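Side-chain contacts in diaminopimelate decarboxylase (Aquifex aeolicus, PDB 2P3E), which probably catalyses the pyridoxal-phosphate-dependent decarboxylation of meso-diaminopimelate to L-lysine, the last step of this lysine pathway: residues Glu49-Ala54 / Leu278-Ser283; Asp57-Tyr62 / Pro101-Tyr106; Leu245-Lys248 / Lys254-Ala257. All blocks are in the same frame, centred on the assembly; numbering follows the deposited sequence.

Contact 1 (Glu49-Ala54 / Leu278-Ser283); sequences EAYRKA and LEPGRS
Y51 meets L278, P280 and S283 where helix 41-54 packs on the outside of the α/β barrel, at the end of strand 275-278 and the loop after it. The barrel is the pyridoxal-binding domain of this class-II decarboxylase family. Y51 is the residue of the helix segment that makes the contact. Its chi1 of -86° places CG anti to the carbonyl carbon and lays the ring among L278, P280 and S283.

The apolar part has two pieces. P280 lies over one face of the Y51 ring. This is a CH-π contact: P280 CG sits 3.9 Å from the ring centroid and 11° off the normal. P280 CB reaches the phenol end, 3.5 Å from Y51 CZ. L278 comes instead to the ring edge, near its plane, with CD1 3.7 Å from Y51 CD2.

P280 belongs to the segment E279-R282, which by similarity binds the cofactor. Through P280 the Y51 ring thus packs against a probable cofactor-binding turn.

The polar part is a single buried hydrogen bond at the start of helix 282-285. Either hydroxyl could be the donor. Y51 OH and S283 OG are 2.6 Å apart, near the plane of the ring.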
loop_
_atom_site.group_PDB
_atom_site.type_symbol
_atom_site.label_atom_id
_atom_site.label_comp_id
_atom_site.label_asym_id
_atom_site.label_seq_id
_atom_site.Cartn_x
_atom_site.Cartn_y
_atom_site.Cartn_z
ATOM N N GLU B 49 6.926 22.319 18.794
ATOM C CA GLU B 49 7.054 23.437 19.717
ATOM C C GLU B 49 6.033 24.537 19.422
ATOM O O GLU B 49 5.589 25.240 20.334
ATOM C CB GLU B 49 8.488 24.001 19.718
ATOM C CG GLU B 49 9.543 23.084 20.361
ATOM C CD GLU B 49 9.187 22.638 21.766
ATOM O OE1 GLU B 49 8.616 23.445 22.536
ATOM O OE2 GLU B 49 9.488 21.474 22.109
ATOM N N ALA B 50 5.670 24.691 18.159
ATOM C CA ALA B 50 4.595 25.611 17.786
ATOM C C ALA B 50 3.263 25.260 18.462
ATOM O O ALA B 50 2.529 26.156 18.895
ATOM C CB ALA B 50 4.435 25.687 16.284
ATOM N N TYR B 51 2.957 23.962 18.545
ATOM C CA TYR B 51 1.782 23.484 19.271
ATOM C C TYR B 51 1.916 23.754 20.778
ATOM O O TYR B 51 0.969 24.229 21.413
ATOM C CB TYR B 51 1.566 21.982 19.011
ATOM C CG TYR B 51 0.759 21.709 17.764
ATOM C CD1 TYR B 51 1.383 21.341 16.572
ATOM C CD2 TYR B 51 -0.633 21.824 17.777
ATOM C CE1 TYR B 51 0.627 21.084 15.410
ATOM C CE2 TYR B 51 -1.406 21.576 16.618
ATOM C CZ TYR B 51 -0.764 21.206 15.449
ATOM O OH TYR B 51 -1.520 20.954 14.338
ATOM N N ARG B 52 3.090 23.460 21.340
ATOM C CA ARG B 52 3.342 23.685 22.762
ATOM C C ARG B 52 3.180 25.164 23.148
ATOM O O ARG B 52 2.585 25.470 24.176
ATOM C CB ARG B 52 4.739 23.212 23.163
ATOM C CG ARG B 52 4.975 21.726 23.019
ATOM C CD ARG B 52 4.371 20.933 24.178
ATOM C CZ ARG B 52 2.847 18.403 25.985
ATOM N NH1 ARG B 52 2.510 18.506 27.279
ATOM N NH2 ARG B 52 2.598 17.287 25.306
ATOM N N LYS B 53 3.730 26.051 22.327
ATOM C CA LYS B 53 3.655 27.485 22.548
ATOM C C LYS B 53 2.206 27.976 22.397
ATOM O O LYS B 53 1.714 28.728 23.243
ATOM C CB LYS B 53 4.594 28.221 21.589
ATOM C CG LYS B 53 4.526 29.725 21.669
ATOM C CD LYS B 53 5.571 30.378 20.761
ATOM C CE LYS B 53 5.370 31.890 20.665
ATOM N NZ LYS B 53 6.547 32.499 19.977
ATOM N N ALA B 54 1.528 27.526 21.343
ATOM C CA ALA B 54 0.112 27.875 21.120
ATOM C C ALA B 54 -0.853 27.354 22.183
ATOM O O ALA B 54 -1.810 28.045 22.523
ATOM C CB ALA B 54 -0.348 27.448 19.709
ATOM N N LEU B 278 -4.608 17.543 22.022
ATOM C CA LEU B 278 -4.576 17.666 20.560
ATOM C C LEU B 278 -3.804 16.484 19.988
ATOM O O LEU B 278 -2.892 15.971 20.640
ATOM C CB LEU B 278 -3.889 18.965 20.116
ATOM C CG LEU B 278 -4.470 20.332 20.507
ATOM C CD1 LEU B 278 -3.704 21.420 19.768
ATOM C CD2 LEU B 278 -5.870 20.397 20.085
ATOM N N GLU B 279 -4.149 16.080 18.765
ATOM C CA GLU B 279 -3.548 14.899 18.126
ATOM C C GLU B 279 -2.922 15.162 16.736
ATOM O O GLU B 279 -3.276 14.487 15.770
ATOM C CB GLU B 279 -4.596 13.792 18.008
ATOM C CG GLU B 279 -5.281 13.456 19.335
ATOM C CD GLU B 279 -6.430 12.483 19.176
ATOM O OE1 GLU B 279 -7.164 12.557 18.159
ATOM O OE2 GLU B 279 -6.614 11.660 20.087
ATOM N N PRO B 280 -1.954 16.100 16.635
ATOM C CA PRO B 280 -1.470 16.403 15.286
ATOM C C PRO B 280 -0.590 15.274 14.721
ATOM O O PRO B 280 0.233 14.714 15.457
ATOM C CB PRO B 280 -0.624 17.662 15.498
ATOM C CG PRO B 280 -0.133 17.546 16.897
ATOM C CD PRO B 280 -1.252 16.898 17.662
ATOM N N GLY B 281 -0.767 14.959 13.436
ATOM C CA GLY B 281 0.140 14.030 12.736
ATOM C C GLY B 281 0.794 14.722 11.555
ATOM O O GLY B 281 1.978 15.092 11.599
ATOM N N ARG B 282 0.002 14.909 10.499
ATOM C CA ARG B 282 0.439 15.551 9.253
ATOM C C ARG B 282 1.095 16.932 9.468
ATOM O O ARG B 282 2.085 17.253 8.799
ATOM C CB ARG B 282 -0.760 15.733 8.318
ATOM C CG ARG B 282 -0.408 16.001 6.852
ATOM C CD ARG B 282 -1.648 16.459 6.064
ATOM N NE ARG B 282 -2.797 15.554 6.235
ATOM C CZ ARG B 282 -3.084 14.518 5.444
ATOM N NH1 ARG B 282 -2.307 14.205 4.402
ATOM N NH2 ARG B 282 -4.152 13.779 5.707
ATOM N N SER B 283 0.522 17.762 10.356
ATOM C CA SER B 283 1.059 19.118 10.574
ATOM C C SER B 283 2.432 19.145 11.254
ATOM O O SER B 283 3.106 20.194 11.259
ATOM C CB SER B 283 0.073 20.043 11.320
ATOM O OG SER B 283 -0.348 19.477 12.544
#

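Contact 2 (Asp57-Tyr62 / Pro101-Tyr106); sequences DALICY and PERIVY
C61 and R103 mark the closest backbone approach, with C61 CA 7.2 Å from R103 CA, too wide for direct strand pairing, and strand 82-85 fills the place between strands 59-63 and 104-106. The contact is therefore made by side chains and one carbonyl.

L59 meets the aliphatic part of R103. Chi1 of 172° holds L59 CG anti to the backbone N and carries CD1 across to the arginine. L59 CD1 lies 3.8 Å from R103 CD and 4.0 Å from R103 CB. It touches several methylenes of the chain rather than one point, and the two side chains pass at a slant. Beyond the methylenes R103 bends at chi3, -50°. The guanidinium then turns to the backbone, where NH2 bonds to A81 O. The charged end is thus held by the turn before strand 82-85, and the methylenes lie against L59.

Strands 59-63, 82-85 and 104-106 are parallel neighbours in the α/β barrel of the pyridoxal-binding domain. L59, C61 and V105 all point toward the opposing segment, inside the barrel. L59 also touches L125 there.

C61 SG has two partners of different kind. It packs 3.6 Å from R103 O. It also packs 4.0 Å from V105 CG2, an apolar contact. This CG2, set between the backbone N and the carbonyl carbon, is the V105 methyl that meets the sulfur. D84, on the intervening strand, touches both C61 and V105. V105 further touches E279, which by similarity binds pyridoxal phosphate.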
loop_
_atom_site.group_PDB
_atom_site.type_symbol
_atom_site.label_atom_id
_atom_site.label_comp_id
_atom_site.label_asym_id
_atom_site.label_seq_id
_atom_site.Cartn_x
_atom_site.Cartn_y
_atom_site.Cartn_z
ATOM N N ASP B 57 -0.885 24.554 28.037
ATOM C CA ASP B 57 -1.431 23.712 29.095
ATOM C C ASP B 57 -1.990 22.392 28.542
ATOM O O ASP B 57 -2.462 21.542 29.303
ATOM C CB ASP B 57 -2.518 24.490 29.861
ATOM C CG ASP B 57 -2.009 25.839 30.389
ATOM O OD1 ASP B 57 -0.909 25.873 30.975
ATOM O OD2 ASP B 57 -2.702 26.863 30.206
ATOM N N ALA B 58 -1.895 22.212 27.223
ATOM C CA ALA B 58 -2.434 21.019 26.550
ATOM C C ALA B 58 -1.443 19.855 26.457
ATOM O O ALA B 58 -0.238 20.060 26.374
ATOM C CB ALA B 58 -2.930 21.372 25.137
ATOM N N LEU B 59 -1.979 18.639 26.422
ATOM C CA LEU B 59 -1.195 17.470 26.054
ATOM C C LEU B 59 -1.199 17.356 24.532
ATOM O O LEU B 59 -2.262 17.235 23.915
ATOM C CB LEU B 59 -1.780 16.194 26.654
ATOM C CG LEU B 59 -1.146 14.866 26.178
ATOM C CD1 LEU B 59 0.323 14.790 26.611
ATOM C CD2 LEU B 59 -1.930 13.687 26.709
ATOM N N ILE B 60 -0.013 17.389 23.936
ATOM C CA ILE B 60 0.126 17.264 22.493
ATOM C C ILE B 60 0.486 15.812 22.144
ATOM O O ILE B 60 1.613 15.379 22.345
ATOM C CB ILE B 60 1.156 18.263 21.925
ATOM C CG1 ILE B 60 0.881 19.686 22.441
ATOM C CG2 ILE B 60 1.182 18.208 20.361
ATOM C CD1 ILE B 60 -0.537 20.241 22.128
ATOM N N CYS B 61 -0.495 15.065 21.647
ATOM C CA CYS B 61 -0.297 13.652 21.309
ATOM C C CYS B 61 0.030 13.493 19.837
ATOM O O CYS B 61 -0.832 13.734 18.986
ATOM C CB CYS B 61 -1.557 12.861 21.625
ATOM S SG CYS B 61 -1.855 12.547 23.377
ATOM N N TYR B 62 1.249 13.074 19.520
ATOM C CA TYR B 62 1.620 12.834 18.117
ATOM C C TYR B 62 0.796 11.679 17.519
ATOM O O TYR B 62 0.711 10.611 18.111
ATOM C CB TYR B 62 3.128 12.577 17.983
ATOM C CG TYR B 62 3.494 12.043 16.629
ATOM C CD1 TYR B 62 3.236 12.792 15.465
ATOM C CD2 TYR B 62 4.057 10.770 16.496
ATOM C CE1 TYR B 62 3.557 12.282 14.197
ATOM C CE2 TYR B 62 4.360 10.253 15.238
ATOM C CZ TYR B 62 4.110 11.021 14.104
ATOM O OH TYR B 62 4.416 10.507 12.870
ATOM N N PRO B 101 2.676 5.614 28.988
ATOM C CA PRO B 101 1.237 5.354 28.797
ATOM C C PRO B 101 0.327 6.441 29.357
ATOM O O PRO B 101 -0.782 6.602 28.877
ATOM C CB PRO B 101 1.011 4.026 29.540
ATOM C CG PRO B 101 2.223 3.831 30.374
ATOM C CD PRO B 101 3.337 4.458 29.618
ATOM N N GLU B 102 0.799 7.175 30.363
ATOM C CA GLU B 102 0.081 8.346 30.873
ATOM C C GLU B 102 -0.093 9.463 29.825
ATOM O O GLU B 102 -0.903 10.377 30.012
ATOM C CB GLU B 102 0.759 8.877 32.145
ATOM C CG GLU B 102 0.746 7.880 33.330
ATOM C CD GLU B 102 1.865 6.857 33.294
ATOM O OE1 GLU B 102 2.684 6.895 32.361
ATOM O OE2 GLU B 102 1.932 6.003 34.210
ATOM N N ARG B 103 0.665 9.400 28.726
ATOM C CA ARG B 103 0.498 10.358 27.623
ATOM C C ARG B 103 0.001 9.664 26.332
ATOM O O ARG B 103 0.102 10.217 25.247
ATOM C CB ARG B 103 1.799 11.102 27.356
ATOM C CG ARG B 103 2.392 11.853 28.583
ATOM C CD ARG B 103 3.341 12.988 28.173
ATOM N NE ARG B 103 4.367 12.564 27.206
ATOM C CZ ARG B 103 5.681 12.456 27.451
ATOM N NH1 ARG B 103 6.177 12.750 28.661
ATOM N NH2 ARG B 103 6.512 12.070 26.472
ATOM N N ILE B 104 -0.553 8.461 26.464
ATOM C CA ILE B 104 -1.018 7.699 25.299
ATOM C C ILE B 104 -2.542 7.597 25.268
ATOM O O ILE B 104 -3.169 7.220 26.279
ATOM C CB ILE B 104 -0.373 6.285 25.265
ATOM C CG1 ILE B 104 1.153 6.414 25.167
ATOM C CG2 ILE B 104 -1.012 5.381 24.156
ATOM C CD1 ILE B 104 1.897 5.075 25.119
ATOM N N VAL B 105 -3.130 7.953 24.117
ATOM C CA VAL B 105 -4.565 7.796 23.888
ATOM C C VAL B 105 -4.800 6.857 22.686
ATOM O O VAL B 105 -4.037 6.876 21.722
ATOM C CB VAL B 105 -5.292 9.161 23.688
ATOM C CG1 VAL B 105 -5.182 10.037 24.960
ATOM C CG2 VAL B 105 -4.734 9.920 22.467
ATOM N N TYR B 106 -5.855 6.056 22.749
ATOM C CA TYR B 106 -6.029 4.978 21.785
ATOM C C TYR B 106 -7.356 5.160 21.054
ATOM O O TYR B 106 -8.424 5.001 21.657
ATOM C CB TYR B 106 -5.969 3.619 22.510
ATOM C CG TYR B 106 -5.880 2.327 21.658
ATOM C CD1 TYR B 106 -5.544 1.112 22.263
ATOM C CD2 TYR B 106 -6.106 2.322 20.287
ATOM C CE1 TYR B 106 -5.460 -0.079 21.527
ATOM C CE2 TYR B 106 -6.025 1.128 19.542
ATOM C CZ TYR B 106 -5.699 -0.063 20.172
ATOM O OH TYR B 106 -5.607 -1.255 19.446
#

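Contact 3 (Leu245-Lys248 / Lys254-Ala257); sequences LGIK and KEPA
E255 reaches across to K248 and I247 and makes the tight polar part of this contact. Its OE1 accepts the backbone N-H of K248, with K248 N to E255 OE1 at 2.9 Å and an N-H...O angle of 149°. The lone pair used is the anti one, away from the other oxygen. The same OE1 lies 3.3 Å from I247 CA and also touches I247 CB. Chi1 of 71° sets E255 CG between the backbone N and the carbonyl carbon, and the extended chain beyond it carries the carboxylate over I247. The second oxygen, OE2, forms a salt bridge with R47 of helix 41-54. Each carboxylate oxygen thus has a partner, which probably favours the charged form. The K248 chain runs on past E255 to a buried end. There NZ bonds to P251 O and D253 O and forms a salt bridge with E6.

The apolar part is also close. L245 CD2 packs 3.7 Å from P256 CG. Y51 of helix 41-54 also touches L245. Separately, the proline ring packs against a carbonyl oxygen, with G246 O 3.7 Å from P256 CD.

Both segments belong to one β-α loop of the barrel, between strand 238-240 and helix 258-269. They run antiparallel but form no regular strands. The loop follows G244, which by similarity binds pyridoxal 5'-phosphate, and I247 packs near R282.

Between G246 and P256 the link is looser. A water donates to G246 O at 2.6 Å and only weakly to P256 O, at 3.3 Å. K254 is exposed, and A257, the N-cap residue of the helix, is partly so. Both turn their CB away from the other segment.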
loop_
_atom_site.group_PDB
_atom_site.type_symbol
_atom_site.label_atom_id
_atom_site.label_comp_id
_atom_site.label_asym_id
_atom_site.label_seq_id
_atom_site.Cartn_x
_atom_site.Cartn_y
_atom_site.Cartn_z
ATOM N N LEU B 245 -5.285 19.600 11.385
ATOM C CA LEU B 245 -4.758 20.836 10.781
ATOM C C LEU B 245 -4.011 20.501 9.499
ATOM O O LEU B 245 -3.178 19.603 9.499
ATOM C CB LEU B 245 -3.833 21.582 11.736
ATOM C CG LEU B 245 -4.350 22.734 12.608
ATOM C CD1 LEU B 245 -3.167 23.650 12.925
ATOM C CD2 LEU B 245 -5.443 23.564 11.958
ATOM N N GLY B 246 -4.333 21.204 8.414
ATOM C CA GLY B 246 -3.727 20.926 7.114
ATOM C C GLY B 246 -2.368 21.569 6.901
ATOM O O GLY B 246 -1.954 22.454 7.662
ATOM N N ILE B 247 -1.680 21.116 5.861
ATOM C CA ILE B 247 -0.358 21.626 5.541
ATOM C C ILE B 247 -0.336 22.092 4.102
ATOM O O ILE B 247 -1.229 21.790 3.318
ATOM C CB ILE B 247 0.778 20.578 5.738
ATOM C CG1 ILE B 247 0.597 19.392 4.775
ATOM C CG2 ILE B 247 0.870 20.134 7.193
ATOM C CD1 ILE B 247 1.833 18.455 4.694
ATOM N N LYS B 248 0.722 22.805 3.756
ATOM C CA LYS B 248 0.903 23.280 2.396
ATOM C C LYS B 248 1.315 22.120 1.506
ATOM O O LYS B 248 2.369 21.524 1.691
ATOM C CB LYS B 248 1.940 24.410 2.364
ATOM C CG LYS B 248 2.115 25.079 0.968
ATOM C CD LYS B 248 3.414 25.886 0.907
ATOM C CE LYS B 248 3.486 26.722 -0.374
ATOM N NZ LYS B 248 2.501 27.845 -0.325
ATOM N N LYS B 254 -2.246 28.009 1.625
ATOM C CA LYS B 254 -1.788 28.778 2.770
ATOM C C LYS B 254 -2.163 27.974 3.995
ATOM O O LYS B 254 -3.350 27.829 4.287
ATOM C CB LYS B 254 -2.470 30.147 2.817
ATOM C CG LYS B 254 -2.024 30.997 4.005
ATOM N N GLU B 255 -1.178 27.427 4.706
ATOM C CA GLU B 255 -1.523 26.552 5.836
ATOM C C GLU B 255 -1.785 27.360 7.115
ATOM O O GLU B 255 -1.159 28.394 7.328
ATOM C CB GLU B 255 -0.445 25.488 6.073
ATOM C CG GLU B 255 0.866 26.028 6.638
ATOM C CD GLU B 255 1.910 24.957 6.881
ATOM O OE1 GLU B 255 1.893 23.893 6.216
ATOM O OE2 GLU B 255 2.780 25.193 7.751
ATOM N N PRO B 256 -2.726 26.888 7.958
ATOM C CA PRO B 256 -2.966 27.538 9.234
ATOM C C PRO B 256 -1.836 27.179 10.213
ATOM O O PRO B 256 -1.155 26.173 10.011
ATOM C CB PRO B 256 -4.297 26.929 9.679
ATOM C CG PRO B 256 -4.277 25.529 9.087
ATOM C CD PRO B 256 -3.622 25.730 7.739
ATOM N N ALA B 257 -1.602 28.024 11.214
ATOM C CA ALA B 257 -0.626 27.744 12.268
ATOM C C ALA B 257 -1.354 27.246 13.513
ATOM O O ALA B 257 -2.545 27.531 13.686
ATOM C CB ALA B 257 0.179 28.996 12.595
HETATM O O HOH W 1 -0.180 23.056 9.444
#

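In the fold
All three contacts lie in the pyridoxal-binding barrel. Contacts 1 and 2 share paired strands: probable backbone hydrogen bonds run from L278 N to L59 O and from C61 N to L278 O. Contact 2 is inside the barrel and mainly van der Waals, with one carbonyl and the methylenes of a partly exposed arginine. Contact 1 lies on the outer, helix-facing side of the same strands and adds a hydroxyl pair. Contact 3, in a β-α loop, adds to an apolar leucine-proline pair a carboxylate bond to a backbone N-H and a bridging water. It is partly exposed at E255 and A257. It touches contact 1 through Y51 and L245. Contacts 2 and 3 do not touch.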